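Local coordinates for protein beta-N-acetylhexosaminidase (Streptomyces plicatus, PDB 5FD0) that probably removes terminal beta-linked N-acetylhexosamine units from glycosides by hydrolysis, as other family 20 glycoside hydrolases do, at residues M163-R168 and L447-L452; V364-L369 and G430-A435; D401-K406 and A415-V420. All blocks are in the same frame, centred on the assembly; numbering follows the deposited sequence.

Contact 1: M163-R168 and L447-L452; sequences MLDVSR and LWTETL. With NAG (2-acetamido-2-deoxy-beta-D-glucopyranose), chain B.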
loop_
_atom_site.group_PDB
_atom_site.type_symbol
_atom_site.label_atom_id
_atom_site.label_comp_id
_atom_site.label_asym_id
_atom_site.label_seq_id
_atom_site.Cartn_x
_atom_site.Cartn_y
_atom_site.Cartn_z
ATOM N N MET A 163 0.667 3.418 1.670
ATOM C CA MET A 163 1.307 4.664 1.266
ATOM C C MET A 163 2.761 4.669 1.705
ATOM O O MET A 163 3.079 4.255 2.828
ATOM C CB MET A 163 0.623 5.898 1.868
ATOM C CG MET A 163 1.074 7.221 1.273
ATOM S SD MET A 163 0.782 8.677 2.339
ATOM C CE MET A 163 2.142 8.549 3.504
ATOM N N LEU A 164 3.633 5.182 0.841
ATOM C CA LEU A 164 4.996 5.512 1.245
ATOM C C LEU A 164 5.269 7.001 1.040
ATOM O O LEU A 164 5.050 7.547 -0.049
ATOM C CB LEU A 164 6.028 4.687 0.497
ATOM C CG LEU A 164 7.480 4.940 0.934
ATOM C CD1 LEU A 164 7.722 4.538 2.375
ATOM C CD2 LEU A 164 8.425 4.188 0.013
ATOM N N ASP A 165 5.732 7.648 2.112
ATOM C CA ASP A 165 6.161 9.040 2.086
ATOM C C ASP A 165 7.600 9.069 1.578
ATOM O O ASP A 165 8.515 8.617 2.274
ATOM C CB ASP A 165 6.016 9.631 3.485
ATOM C CG ASP A 165 6.602 11.036 3.638
ATOM O OD1 ASP A 165 7.074 11.674 2.656
ATOM O OD2 ASP A 165 6.550 11.509 4.800
ATOM N N VAL A 166 7.807 9.568 0.360
ATOM C CA VAL A 166 9.161 9.753 -0.165
ATOM C C VAL A 166 9.563 11.225 -0.164
ATOM O O VAL A 166 10.614 11.584 -0.712
ATOM C CB VAL A 166 9.320 9.133 -1.561
ATOM C CG1 VAL A 166 9.065 7.633 -1.521
ATOM C CG2 VAL A 166 8.432 9.831 -2.579
ATOM N N SER A 167 8.756 12.084 0.465
ATOM C CA SER A 167 9.053 13.506 0.591
ATOM C C SER A 167 9.900 13.799 1.822
ATOM O O SER A 167 10.857 14.578 1.745
ATOM C CB SER A 167 7.755 14.309 0.666
ATOM O OG SER A 167 7.002 14.207 -0.538
ATOM N N ARG A 168 9.582 13.183 2.960
ATOM C CA ARG A 168 10.288 13.538 4.185
ATOM C C ARG A 168 11.706 12.983 4.168
ATOM O O ARG A 168 12.664 13.709 4.430
ATOM C CB ARG A 168 9.502 13.065 5.400
ATOM C CG ARG A 168 8.463 14.071 5.844
ATOM C CD ARG A 168 7.560 14.588 4.716
ATOM N NE ARG A 168 6.597 15.543 5.269
ATOM C CZ ARG A 168 5.441 15.205 5.848
ATOM N NH1 ARG A 168 5.078 13.926 5.908
ATOM N NH2 ARG A 168 4.642 16.149 6.366
ATOM N N LEU A 447 2.769 5.027 5.620
ATOM C CA LEU A 447 4.076 5.038 6.285
ATOM C C LEU A 447 4.720 6.399 6.024
ATOM O O LEU A 447 5.290 6.630 4.958
ATOM C CB LEU A 447 4.979 3.892 5.811
ATOM C CG LEU A 447 6.339 3.742 6.511
ATOM C CD1 LEU A 447 6.252 3.707 8.043
ATOM C CD2 LEU A 447 7.045 2.495 6.032
ATOM N N TRP A 448 4.624 7.301 6.997
ATOM C CA TRP A 448 5.283 8.597 6.931
ATOM C C TRP A 448 6.751 8.463 7.341
ATOM O O TRP A 448 7.121 7.586 8.123
ATOM C CB TRP A 448 4.559 9.608 7.836
ATOM C CG TRP A 448 3.108 9.755 7.482
ATOM C CD1 TRP A 448 2.062 9.148 8.073
ATOM C CD2 TRP A 448 2.569 10.534 6.414
ATOM N NE1 TRP A 448 0.886 9.501 7.451
ATOM C CE2 TRP A 448 1.179 10.351 6.419
ATOM C CE3 TRP A 448 3.129 11.363 5.460
ATOM C CZ2 TRP A 448 0.340 10.991 5.518
ATOM C CZ3 TRP A 448 2.287 12.007 4.550
ATOM C CH2 TRP A 448 0.909 11.818 4.593
ATOM N N THR A 449 7.607 9.349 6.808
ATOM C CA THR A 449 9.041 9.095 6.945
ATOM C C THR A 449 9.831 10.233 7.595
ATOM O O THR A 449 11.053 10.291 7.435
ATOM C CB THR A 449 9.633 8.724 5.584
ATOM O OG1 THR A 449 9.345 9.739 4.618
ATOM C CG2 THR A 449 9.059 7.385 5.141
ATOM N N GLU A 450 9.193 11.085 8.401
ATOM C CA GLU A 450 9.950 12.057 9.198
ATOM C C GLU A 450 11.110 11.416 9.944
ATOM O O GLU A 450 12.177 12.021 10.069
ATOM C CB GLU A 450 9.057 12.756 10.229
ATOM C CG GLU A 450 8.191 13.832 9.669
ATOM C CD GLU A 450 6.803 13.321 9.283
ATOM O OE1 GLU A 450 6.669 12.112 8.997
ATOM O OE2 GLU A 450 5.856 14.126 9.281
ATOM N N THR A 451 10.917 10.206 10.472
ATOM C CA THR A 451 11.898 9.584 11.351
ATOM C C THR A 451 12.632 8.415 10.713
ATOM O O THR A 451 13.449 7.784 11.383
ATOM C CB THR A 451 11.236 9.096 12.652
ATOM O OG1 THR A 451 10.431 7.936 12.403
ATOM C CG2 THR A 451 10.389 10.182 13.299
ATOM N N LEU A 452 12.375 8.124 9.440
ATOM C CA LEU A 452 12.804 6.885 8.811
ATOM C C LEU A 452 13.585 7.234 7.558
ATOM O O LEU A 452 13.045 7.857 6.643
ATOM C CB LEU A 452 11.616 5.994 8.458
ATOM C CG LEU A 452 10.565 5.773 9.577
ATOM C CD1 LEU A 452 9.344 5.009 9.044
ATOM C CD2 LEU A 452 11.178 5.033 10.779
HETATM C C1 NAG B . 0.016 14.104 10.005
HETATM C C2 NAG B . 0.378 14.699 8.631
HETATM C C3 NAG B . 1.550 14.061 7.935
HETATM C C4 NAG B . 2.658 13.702 8.861
HETATM C C5 NAG B . 2.017 12.740 9.843
HETATM C C6 NAG B . 2.963 12.032 10.759
HETATM C C7 NAG B . -1.440 13.510 7.466
HETATM C C8 NAG B . -2.589 13.584 6.490
HETATM N N2 NAG B . -0.771 14.650 7.727
HETATM O O1 NAG B . -0.395 15.130 10.816
HETATM O O3 NAG B . 2.083 14.994 6.957
HETATM O O4 NAG B . 3.716 13.091 8.128
HETATM O O5 NAG B . 1.114 13.505 10.683
HETATM O O6 NAG B . 2.278 11.048 11.498
HETATM O O7 NAG B . -1.160 12.472 7.976
#
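In Met163 the first torsion sets CG anti to the backbone N (chi1 -169°), whereas in Trp448 CG stands anti to the carbonyl carbon (chi1 -57°), and together they bring the thioether end over the indole. A bend at chi3 then drops the Met163 methyl almost onto the ring normal, with CE 3.3 Å from the centroid of the Trp448 six-membered ring; SD lies over the same face, a Met-aromatic contact. The opposite face belongs to the sugar, where NAG O4 comes within 3.2 Å of Trp448 CE3, near the rim.

The first and last strands of the parallel barrel, 159-165 and 440-447, run side by side here, with Leu164 bridging Leu447. Where they end, Asp165 ties the two loops together. Its OD1 accepts from the backbone N of Ser167, an Asx turn, and from that of Arg168. OD2 is gripped from opposite faces of the carboxylate plane, by Thr449 N at 3.1 Å and by Arg168 NH1 at 3.0 Å. Thr449 OG1 adds a short bond of 2.7 Å to Asp165 O.

So positioned, Arg168 reaches the ligand: NH1 donates to NAG O4 at 2.7 Å and NH2 to NAG O3 at 2.9 Å. Glu450 OE2 sits over the guanidinium face, a contact of charges alone, and accepts from NAG O4 at 2.6 Å.

Asp165, Glu450 and, from outside the two segments, Asp197 probably hold the Arg168 guanidinium in place and balance its charge beside the sugar. The 4-hydroxyl accepts a hydrogen bond from Arg168 NH1 and donates one to Glu450 OE2, which would set its direction and is consistent with an enzyme that recognises the terminal sugar.

Contact 2: V364-L369 and G430-A435; sequences VQYWGL and GYLPGA. With NAG (2-acetamido-2-deoxy-beta-D-glucopyranose), chain B.
Tyr366 and Leu432 are the closest backbone pair, yet their CA atoms stand 9.3 Å apart and no direct hydrogen bond joins the segments: strand 363-366 of the barrel ends on one side, and a type II turn from Leu432 to Ala435 begins on the other. Side chains bridge the distance, with a water between them.

The Tyr366 ring is the centrepiece. Its CG is anti to the backbone N (chi1 179°), which sends the ring out towards the loop. Leu432 CD1 lies over one face in a CH-pi contact, offset to the phenol end, 3.8 Å from Tyr366 CZ. Against the other face comes the backbone of Gly368, whose N sits above the ring centre; a beta carbon on this glycine would collide with Tyr366 OH. Tyr431 arrives across Tyr366 at about a right angle, its CE2 3.7 Å from Tyr366 CE2, and that Tyr366 atom lies near the plane of the Tyr431 ring. Lys377 and Val380 of helix 374-385 touch both Tyr366 and Leu432, so this patch belongs to the layer between barrel and helices.

Next along the chain, Trp367 turns the other way, into the sugar site. NAG C8, the acetyl methyl, rests over the centre of the indole, 3.5 Å from Trp367 CE2, while Trp367 NE1 is held by Gln352.

Water 1 gathers the polar ends. It lies in the plane of the Tyr366 ring, 2.7 Å from Tyr366 OH, and donates to Tyr431 OH at 2.8 Å. The chemistry is thus divided: carbon fills the seam, while one water links the two phenol hydroxyls and, weakly, the carbonyl of Leu369, which probably lets both tyrosines end in an otherwise apolar contact.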
loop_
_atom_site.group_PDB
_atom_site.type_symbol
_atom_site.label_atom_id
_atom_site.label_comp_id
_atom_site.label_asym_id
_atom_site.label_seq_id
_atom_site.Cartn_x
_atom_site.Cartn_y
_atom_site.Cartn_z
ATOM N N VAL A 364 -12.470 10.345 -0.359
ATOM C CA VAL A 364 -11.674 11.003 0.661
ATOM C C VAL A 364 -11.094 9.963 1.598
ATOM O O VAL A 364 -11.681 8.910 1.872
ATOM C CB VAL A 364 -12.471 12.064 1.456
ATOM C CG1 VAL A 364 -12.897 13.175 0.535
ATOM C CG2 VAL A 364 -13.649 11.422 2.139
ATOM N N GLN A 365 -9.914 10.285 2.087
ATOM C CA GLN A 365 -9.127 9.403 2.932
ATOM C C GLN A 365 -9.198 9.941 4.358
ATOM O O GLN A 365 -8.645 11.011 4.662
ATOM C CB GLN A 365 -7.688 9.326 2.421
ATOM C CG GLN A 365 -6.830 8.397 3.237
ATOM C CD GLN A 365 -5.483 8.106 2.594
ATOM O OE1 GLN A 365 -5.155 8.583 1.494
ATOM N NE2 GLN A 365 -4.691 7.328 3.292
ATOM N N TYR A 366 -9.869 9.190 5.218
ATOM C CA TYR A 366 -10.128 9.580 6.598
ATOM C C TYR A 366 -8.954 9.151 7.466
ATOM O O TYR A 366 -8.683 7.952 7.613
ATOM C CB TYR A 366 -11.417 8.943 7.118
ATOM C CG TYR A 366 -11.700 9.316 8.548
ATOM C CD1 TYR A 366 -12.226 10.572 8.864
ATOM C CD2 TYR A 366 -11.442 8.436 9.588
ATOM C CE1 TYR A 366 -12.471 10.929 10.176
ATOM C CE2 TYR A 366 -11.694 8.798 10.906
ATOM C CZ TYR A 366 -12.213 10.048 11.179
ATOM O OH TYR A 366 -12.468 10.405 12.482
ATOM N N TRP A 367 -8.258 10.133 8.030
ATOM C CA TRP A 367 -7.139 9.898 8.923
ATOM C C TRP A 367 -7.419 10.357 10.356
ATOM O O TRP A 367 -6.481 10.570 11.136
ATOM C CB TRP A 367 -5.893 10.563 8.347
ATOM C CG TRP A 367 -5.946 12.037 8.155
ATOM C CD1 TRP A 367 -6.622 12.736 7.173
ATOM C CD2 TRP A 367 -5.213 13.018 8.908
ATOM N NE1 TRP A 367 -6.367 14.088 7.302
ATOM C CE2 TRP A 367 -5.502 14.283 8.348
ATOM C CE3 TRP A 367 -4.339 12.949 9.995
ATOM C CZ2 TRP A 367 -4.973 15.468 8.876
ATOM C CZ3 TRP A 367 -3.807 14.126 10.497
ATOM C CH2 TRP A 367 -4.126 15.361 9.940
ATOM N N GLY A 368 -8.689 10.463 10.737
ATOM C CA GLY A 368 -9.031 10.820 12.094
ATOM C C GLY A 368 -8.768 9.705 13.078
ATOM O O GLY A 368 -8.169 8.670 12.778
ATOM N N LEU A 369 -9.190 9.959 14.317
ATOM C CA LEU A 369 -8.854 9.102 15.447
ATOM C C LEU A 369 -10.098 8.878 16.305
ATOM O O LEU A 369 -11.112 9.561 16.149
ATOM C CB LEU A 369 -7.759 9.710 16.318
ATOM C CG LEU A 369 -6.411 10.115 15.746
ATOM C CD1 LEU A 369 -6.519 11.336 14.901
ATOM C CD2 LEU A 369 -5.475 10.391 16.900
ATOM N N GLY A 430 -18.275 -0.725 10.390
ATOM C CA GLY A 430 -18.889 0.011 11.477
ATOM C C GLY A 430 -17.888 0.858 12.238
ATOM O O GLY A 430 -17.886 0.868 13.466
ATOM N N TYR A 431 -17.019 1.567 11.531
ATOM C CA TYR A 431 -16.020 2.367 12.217
ATOM C C TYR A 431 -16.448 3.823 12.376
ATOM O O TYR A 431 -16.387 4.361 13.479
ATOM C CB TYR A 431 -14.678 2.277 11.485
ATOM C CG TYR A 431 -13.659 3.241 12.051
ATOM C CD1 TYR A 431 -12.945 2.937 13.196
ATOM C CD2 TYR A 431 -13.440 4.464 11.454
ATOM C CE1 TYR A 431 -12.019 3.826 13.722
ATOM C CE2 TYR A 431 -12.518 5.356 11.971
ATOM C CZ TYR A 431 -11.804 5.027 13.096
ATOM O OH TYR A 431 -10.912 5.945 13.618
ATOM N N LEU A 432 -16.840 4.492 11.299
ATOM C CA LEU A 432 -17.152 5.910 11.381
ATOM C C LEU A 432 -18.627 6.073 11.707
ATOM O O LEU A 432 -19.469 5.676 10.892
ATOM C CB LEU A 432 -16.816 6.619 10.077
ATOM C CG LEU A 432 -16.891 8.144 10.109
ATOM C CD1 LEU A 432 -15.792 8.693 11.015
ATOM C CD2 LEU A 432 -16.766 8.735 8.724
ATOM N N PRO A 433 -18.983 6.637 12.862
ATOM C CA PRO A 433 -20.400 6.737 13.242
ATOM C C PRO A 433 -21.236 7.408 12.171
ATOM O O PRO A 433 -20.870 8.445 11.626
ATOM C CB PRO A 433 -20.366 7.574 14.526
ATOM C CG PRO A 433 -19.061 7.365 15.072
ATOM C CD PRO A 433 -18.114 7.181 13.917
ATOM N N GLY A 434 -22.357 6.780 11.844
ATOM C CA GLY A 434 -23.295 7.350 10.915
ATOM C C GLY A 434 -22.971 7.157 9.464
ATOM O O GLY A 434 -23.791 7.523 8.620
ATOM N N ALA A 435 -21.807 6.604 9.136
ATOM C CA ALA A 435 -21.412 6.473 7.741
ATOM C C ALA A 435 -22.020 5.213 7.143
ATOM O O ALA A 435 -21.891 4.133 7.730
ATOM C CB ALA A 435 -19.896 6.424 7.610
HETATM C C1 NAG B . 0.016 14.104 10.005
HETATM C C2 NAG B . 0.378 14.699 8.631
HETATM C C3 NAG B . 1.550 14.061 7.935
HETATM C C4 NAG B . 2.658 13.702 8.861
HETATM C C5 NAG B . 2.017 12.740 9.843
HETATM C C6 NAG B . 2.963 12.032 10.759
HETATM C C7 NAG B . -1.440 13.510 7.466
HETATM C C8 NAG B . -2.589 13.584 6.490
HETATM N N2 NAG B . -0.771 14.650 7.727
HETATM O O1 NAG B . -0.395 15.130 10.816
HETATM O O3 NAG B . 2.083 14.994 6.957
HETATM O O4 NAG B . 3.716 13.091 8.128
HETATM O O5 NAG B . 1.114 13.505 10.683
HETATM O O6 NAG B . 2.278 11.048 11.498
HETATM O O7 NAG B . -1.160 12.472 7.976
HETATM O O HOH W 1 -12.431 8.242 14.084
#

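Contact 3: D401-K406 and A415-V420; sequences DMKYTK and AGYVEV. With NAG (2-acetamido-2-deoxy-beta-D-glucopyranose), chain B.
Lys403 and Val418 join two arms of the long loop that follows strand 389-392 of the (beta/alpha)8 barrel. Their link is one backbone bond, Val418 N to Lys403 O at 2.9 Å; Tyr417 CA adds a CA-H...O contact to the same oxygen.

On the buried side of this bond the packing is close. Met402 CG passes Gly416 O and Val418 CG2; bends at chi2 and chi3 (58° and 57°) then turn SD and CE to the methyl of Ala415, with CE 3.7 Å from Ala415 CB. An alanine in place of Met402 removes CG, the sulfur and the methyl, and would probably leave a gap beside Ala415 and Val418 that lets the two arms shift. Asp401, the residue before Met402, accepts the 6-hydroxyl of the sugar, OD2 2.6 Å from NAG O6, so this part of the loop also forms the pocket wall. The Tyr404 ring keeps CD1 beside Val418 O, stacks on Tyr504 and has its OH bonded to Tyr460 O.

The solvent side is exposed, but Tyr417 still packs closely there. Its ring lays one face on the peptide between Thr405 and Lys406, with CD1 3.4 Å from Thr405 C, while the Lys403 CB meets its edge. The looseness lies in the lysine ends and the water. Lys406 brushes the phenol with its CB, then leads its amine away. Beyond the ring edge a water in its plane spans the two arms, 2.8 Å from Tyr417 OH and accepting from Lys403 NZ at 3.1 Å.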
loop_
_atom_site.group_PDB
_atom_site.type_symbol
_atom_site.label_atom_id
_atom_site.label_comp_id
_atom_site.label_asym_id
_atom_site.label_seq_id
_atom_site.Cartn_x
_atom_site.Cartn_y
_atom_site.Cartn_z
ATOM N N ASP A 401 3.940 4.837 10.928
ATOM C CA ASP A 401 4.953 5.622 11.600
ATOM C C ASP A 401 4.663 5.829 13.075
ATOM O O ASP A 401 5.528 6.369 13.768
ATOM C CB ASP A 401 5.132 6.992 10.920
ATOM C CG ASP A 401 3.898 7.895 11.032
ATOM O OD1 ASP A 401 2.764 7.414 10.787
ATOM O OD2 ASP A 401 4.066 9.108 11.330
ATOM N N MET A 402 3.492 5.444 13.573
ATOM C CA MET A 402 3.190 5.681 14.982
ATOM C C MET A 402 3.899 4.659 15.872
ATOM O O MET A 402 3.945 3.467 15.566
ATOM C CB MET A 402 1.692 5.644 15.242
ATOM C CG MET A 402 1.229 6.744 16.241
ATOM S SD MET A 402 1.602 8.443 15.743
ATOM C CE MET A 402 0.783 8.518 14.149
ATOM N N LYS A 403 4.472 5.144 16.976
ATOM C CA LYS A 403 5.141 4.274 17.939
ATOM C C LYS A 403 4.203 3.203 18.471
ATOM O O LYS A 403 3.003 3.429 18.669
ATOM C CB LYS A 403 5.699 5.087 19.130
ATOM C CG LYS A 403 6.831 6.021 18.706
ATOM C CD LYS A 403 7.426 6.763 19.892
ATOM C CE LYS A 403 8.650 7.548 19.489
ATOM N NZ LYS A 403 9.005 8.441 20.593
ATOM N N TYR A 404 4.787 2.031 18.736
ATOM C CA TYR A 404 4.065 0.945 19.397
ATOM C C TYR A 404 3.845 1.246 20.873
ATOM O O TYR A 404 2.787 0.932 21.430
ATOM C CB TYR A 404 4.856 -0.345 19.272
ATOM C CG TYR A 404 5.209 -0.755 17.874
ATOM C CD1 TYR A 404 4.275 -1.375 17.069
ATOM C CD2 TYR A 404 6.483 -0.547 17.373
ATOM C CE1 TYR A 404 4.597 -1.775 15.780
ATOM C CE2 TYR A 404 6.825 -0.936 16.093
ATOM C CZ TYR A 404 5.873 -1.550 15.301
ATOM O OH TYR A 404 6.183 -1.969 14.038
ATOM N N THR A 405 4.864 1.799 21.520
ATOM C CA THR A 405 4.848 2.173 22.922
ATOM C C THR A 405 5.777 3.364 23.096
ATOM O O THR A 405 6.477 3.775 22.167
ATOM C CB THR A 405 5.353 1.054 23.821
ATOM O OG1 THR A 405 6.778 1.007 23.681
ATOM C CG2 THR A 405 4.749 -0.283 23.451
ATOM N N LYS A 406 5.840 3.876 24.325
ATOM C CA LYS A 406 6.657 5.053 24.587
ATOM C C LYS A 406 8.138 4.766 24.419
ATOM O O LYS A 406 8.906 5.703 24.222
ATOM C CB LYS A 406 6.394 5.595 25.993
ATOM C CG LYS A 406 6.832 4.678 27.131
ATOM C CD LYS A 406 6.447 5.354 28.505
ATOM C CE LYS A 406 7.329 4.936 29.680
ATOM N NZ LYS A 406 7.520 3.453 29.784
ATOM N N ALA A 415 -0.478 10.681 17.875
ATOM C CA ALA A 415 -1.761 9.992 17.857
ATOM C C ALA A 415 -1.895 8.998 19.004
ATOM O O ALA A 415 -2.772 8.132 18.957
ATOM C CB ALA A 415 -1.970 9.279 16.511
ATOM N N GLY A 416 -1.054 9.106 20.035
ATOM C CA GLY A 416 -0.970 8.049 21.036
ATOM C C GLY A 416 -0.080 6.929 20.516
ATOM O O GLY A 416 0.584 7.055 19.483
ATOM N N TYR A 417 -0.069 5.826 21.249
ATOM C CA TYR A 417 0.678 4.629 20.893
ATOM C C TYR A 417 -0.260 3.629 20.231
ATOM O O TYR A 417 -1.450 3.571 20.546
ATOM C CB TYR A 417 1.341 4.034 22.135
ATOM C CG TYR A 417 2.261 5.054 22.764
ATOM C CD1 TYR A 417 3.345 5.528 22.056
ATOM C CD2 TYR A 417 2.018 5.579 24.029
ATOM C CE1 TYR A 417 4.183 6.465 22.571
ATOM C CE2 TYR A 417 2.866 6.550 24.574
ATOM C CZ TYR A 417 3.946 6.980 23.838
ATOM O OH TYR A 417 4.805 7.929 24.319
ATOM N N VAL A 418 0.269 2.860 19.282
ATOM C CA VAL A 418 -0.542 1.941 18.489
ATOM C C VAL A 418 0.170 0.590 18.466
ATOM O O VAL A 418 1.008 0.313 17.596
ATOM C CB VAL A 418 -0.807 2.468 17.075
ATOM C CG1 VAL A 418 -1.793 1.586 16.367
ATOM C CG2 VAL A 418 -1.374 3.871 17.164
ATOM N N GLU A 419 -0.166 -0.261 19.430
ATOM C CA GLU A 419 0.305 -1.637 19.449
ATOM C C GLU A 419 -0.406 -2.452 18.369
ATOM O O GLU A 419 -1.332 -2.001 17.689
ATOM C CB GLU A 419 0.096 -2.292 20.836
ATOM C CG GLU A 419 1.370 -2.373 21.701
ATOM C CD GLU A 419 2.368 -3.441 21.233
ATOM O OE1 GLU A 419 2.102 -4.115 20.204
ATOM O OE2 GLU A 419 3.415 -3.609 21.904
ATOM N N VAL A 420 0.063 -3.686 18.212
ATOM C CA VAL A 420 -0.415 -4.524 17.119
ATOM C C VAL A 420 -1.914 -4.796 17.235
ATOM O O VAL A 420 -2.652 -4.732 16.239
ATOM C CB VAL A 420 0.415 -5.822 17.094
ATOM C CG1 VAL A 420 -0.026 -6.722 15.973
ATOM C CG2 VAL A 420 1.885 -5.464 16.940
HETATM C C1 NAG B . 0.016 14.104 10.005
HETATM C C2 NAG B . 0.378 14.699 8.631
HETATM C C3 NAG B . 1.550 14.061 7.935
HETATM C C4 NAG B . 2.658 13.702 8.861
HETATM C C5 NAG B . 2.017 12.740 9.843
HETATM C C6 NAG B . 2.963 12.032 10.759
HETATM C C7 NAG B . -1.440 13.510 7.466
HETATM C C8 NAG B . -2.589 13.584 6.490
HETATM N N2 NAG B . -0.771 14.650 7.727
HETATM O O1 NAG B . -0.395 15.130 10.816
HETATM O O3 NAG B . 2.083 14.994 6.957
HETATM O O4 NAG B . 3.716 13.091 8.128
HETATM O O5 NAG B . 1.114 13.505 10.683
HETATM O O6 NAG B . 2.278 11.048 11.498
HETATM O O7 NAG B . -1.160 12.472 7.976
HETATM O O HOH W 2 7.062 8.878 22.921
#

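In the fold
All three contacts touch the same NAG from different parts of the barrel. Contacts 2 and 3 are nested within the chain loop that contact 1 closes, and contact 3 within that of contact 2. Contacts 1 and 3 adjoin directly, centres 16 Å apart, with Trp448 CD1 3.3 Å from Asp401 OD1. Contacts 2 and 3 have centres 19 Å apart and meet where Leu369 CD2 packs 3.7 Å from Ala415 CB. Contacts 1 and 2 do not touch, their nearest atoms being about 6 Å apart; the sugar spans them, its O3 and O4 at contact 1 and its acetyl group at contact 2. Asp319, Glu320, Tyr399 and Trp414 also hydrogen-bond to it.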